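Long-range contact in putative ketosteroid isomerase (Parabacteroides distasonis ATCC 8503, PDB 3KE7), which is of unestablished function but, as a SnoaL-like member of the NTF2 clan, may act as a ketosteroid isomerase, and holds bicine in a pocket in this crystal structure: residues P70-F75 with S97-K102. Residues are numbered along the deposited sequence; the frame is centred on the assembly and turned at random.
Sequences PPADHF and SYLSDK. With BCN (bicine), chain F.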
loop_
_atom_site.group_PDB
_atom_site.type_symbol
_atom_site.label_atom_id
_atom_site.label_comp_id
_atom_site.label_asym_id
_atom_site.label_seq_id
_atom_site.Cartn_x
_atom_site.Cartn_y
_atom_site.Cartn_z
ATOM N N PRO B 70 3.783 -8.210 20.704
ATOM C CA PRO B 70 3.795 -8.798 19.396
ATOM C C PRO B 70 3.030 -10.113 19.445
ATOM O O PRO B 70 2.862 -10.699 20.554
ATOM C CB PRO B 70 5.302 -9.016 19.105
ATOM C CG PRO B 70 5.950 -9.101 20.438
ATOM C CD PRO B 70 5.101 -8.282 21.377
ATOM N N PRO B 71 2.533 -10.565 18.284
ATOM C CA PRO B 71 1.802 -11.825 18.215
ATOM C C PRO B 71 2.726 -13.033 18.108
ATOM O O PRO B 71 2.294 -14.136 18.378
ATOM C CB PRO B 71 0.967 -11.668 16.940
ATOM C CG PRO B 71 1.810 -10.815 16.076
ATOM C CD PRO B 71 2.495 -9.837 17.008
ATOM N N ALA B 72 3.982 -12.812 17.691
ATOM C CA ALA B 72 4.928 -13.903 17.464
ATOM C C ALA B 72 6.376 -13.550 17.828
ATOM O O ALA B 72 6.906 -12.471 17.472
ATOM C CB ALA B 72 4.875 -14.338 15.977
ATOM N N ASP B 73 7.021 -14.482 18.518
ATOM C CA ASP B 73 8.443 -14.388 18.754
ATOM C C ASP B 73 9.177 -14.579 17.477
ATOM O O ASP B 73 10.176 -13.923 17.252
ATOM C CB ASP B 73 8.942 -15.461 19.731
ATOM C CG ASP B 73 9.008 -14.982 21.145
ATOM O OD1 ASP B 73 9.241 -13.771 21.358
ATOM O OD2 ASP B 73 8.846 -15.823 22.056
ATOM N N HIS B 74 8.727 -15.510 16.636
ATOM C CA HIS B 74 9.436 -15.737 15.383
ATOM C C HIS B 74 8.609 -15.469 14.118
ATOM O O HIS B 74 7.396 -15.715 14.062
ATOM C CB HIS B 74 10.054 -17.117 15.336
ATOM C CG HIS B 74 10.982 -17.301 14.178
ATOM N ND1 HIS B 74 12.049 -16.460 13.945
ATOM C CD2 HIS B 74 10.992 -18.208 13.178
ATOM C CE1 HIS B 74 12.678 -16.846 12.849
ATOM N NE2 HIS B 74 12.055 -17.902 12.362
ATOM N N PHE B 75 9.310 -14.942 13.121
ATOM C CA PHE B 75 8.730 -14.573 11.840
ATOM C C PHE B 75 9.836 -14.471 10.825
ATOM O O PHE B 75 10.967 -14.223 11.180
ATOM C CB PHE B 75 7.955 -13.242 11.947
ATOM C CG PHE B 75 8.790 -12.042 12.408
ATOM C CD1 PHE B 75 9.669 -11.398 11.541
ATOM C CD2 PHE B 75 8.646 -11.528 13.704
ATOM C CE1 PHE B 75 10.407 -10.258 11.963
ATOM C CE2 PHE B 75 9.386 -10.418 14.128
ATOM C CZ PHE B 75 10.266 -9.778 13.246
ATOM N N SER B 97 4.543 -15.465 10.067
ATOM C CA SER B 97 4.463 -15.213 11.515
ATOM C C SER B 97 4.130 -16.519 12.213
ATOM O O SER B 97 3.013 -17.028 12.059
ATOM C CB SER B 97 3.348 -14.187 11.796
ATOM O OG SER B 97 3.271 -13.797 13.166
ATOM N N TYR B 98 5.051 -16.987 13.041
ATOM C CA TYR B 98 4.887 -18.258 13.773
ATOM C C TYR B 98 4.270 -18.045 15.161
ATOM O O TYR B 98 4.950 -17.604 16.084
ATOM C CB TYR B 98 6.233 -18.938 13.871
ATOM C CG TYR B 98 6.725 -19.442 12.532
ATOM C CD1 TYR B 98 7.387 -18.595 11.630
ATOM C CD2 TYR B 98 6.503 -20.761 12.148
ATOM C CE1 TYR B 98 7.815 -19.051 10.406
ATOM C CE2 TYR B 98 6.925 -21.225 10.918
ATOM C CZ TYR B 98 7.575 -20.374 10.049
ATOM O OH TYR B 98 7.986 -20.847 8.832
ATOM N N LEU B 99 2.962 -18.295 15.266
ATOM C CA LEU B 99 2.246 -18.210 16.540
ATOM C C LEU B 99 2.371 -19.587 17.218
ATOM O O LEU B 99 1.700 -20.546 16.800
ATOM C CB LEU B 99 0.757 -17.843 16.326
ATOM C CG LEU B 99 0.410 -16.598 15.484
ATOM C CD1 LEU B 99 -1.073 -16.252 15.626
ATOM C CD2 LEU B 99 1.256 -15.401 15.871
ATOM N N SER B 100 3.250 -19.675 18.228
ATOM C CA SER B 100 3.542 -20.935 18.965
ATOM C C SER B 100 3.647 -22.141 18.009
ATOM O O SER B 100 4.723 -22.391 17.449
ATOM C CB SER B 100 2.518 -21.186 20.085
ATOM N N ASP B 101 2.527 -22.846 17.793
ATOM C CA ASP B 101 2.475 -24.001 16.870
ATOM C C ASP B 101 1.839 -23.677 15.490
ATOM O O ASP B 101 1.805 -24.539 14.614
ATOM C CB ASP B 101 1.706 -25.161 17.522
ATOM N N LYS B 102 1.346 -22.446 15.299
ATOM C CA LYS B 102 0.682 -22.056 14.033
ATOM C C LYS B 102 1.423 -20.942 13.292
ATOM O O LYS B 102 2.216 -20.210 13.872
ATOM C CB LYS B 102 -0.766 -21.628 14.293
HETATM N N1 BCN F . 0.463 -7.908 12.706
HETATM C C1 BCN F . -0.958 -7.596 12.913
HETATM C C2 BCN F . -1.646 -8.726 13.699
HETATM O O21 BCN F . -2.891 -8.746 13.807
HETATM O O22 BCN F . -0.931 -9.611 14.217
HETATM C C3 BCN F . 1.281 -6.683 12.734
HETATM C C4 BCN F . 1.581 -6.269 14.174
HETATM O O4 BCN F . 2.071 -7.448 14.832
HETATM C C5 BCN F . 0.593 -8.557 11.413
HETATM C C6 BCN F . 1.878 -9.343 11.357
HETATM O O6 BCN F . 2.018 -10.160 12.550
#
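F75 and S97 face each other as an antiparallel non-hydrogen-bonded pair, their CA atoms 4.3 Å apart. Beside them Y98 N donates to H74 O over 2.9 Å (N-H...O 159°). The same oxygen lies in the plane of the Y98 ring, at its edge, and 3.4 Å from Y98 CB. H74 and Y98 run side by side in one of two deposited conformers of H74, which makes their ring pairing doubtful: H74 CG, anti to the backbone N (chi1 -170°), starts an imidazole whose plane is 27° from that of the phenol. Centroids 5.6 Å apart mean scant overlap, the closest ring atoms being H74 CD2 and Y98 CD1. These residues belong to the hairpin of strands 74-85 and 88-99, part of the curved sheet of the NTF2-like fold; within this chain, 74-85 is an outermost strand. Ahead of it P71 and A72 pack against L99. A72 CB points at the partner strand and meets both Y98 O and S97 OG at 3.3 Å, while L99 CD2 lies 3.0 Å from P71 O, a tight carbon-to-oxygen contact, and also touches P71 CB. Bicine borders this end of the contact: P71 CD lies 3.3 Å from its O4, and S97 OG is 3.9 Å from O6. L69, L95, W106 and W127 complete the pocket.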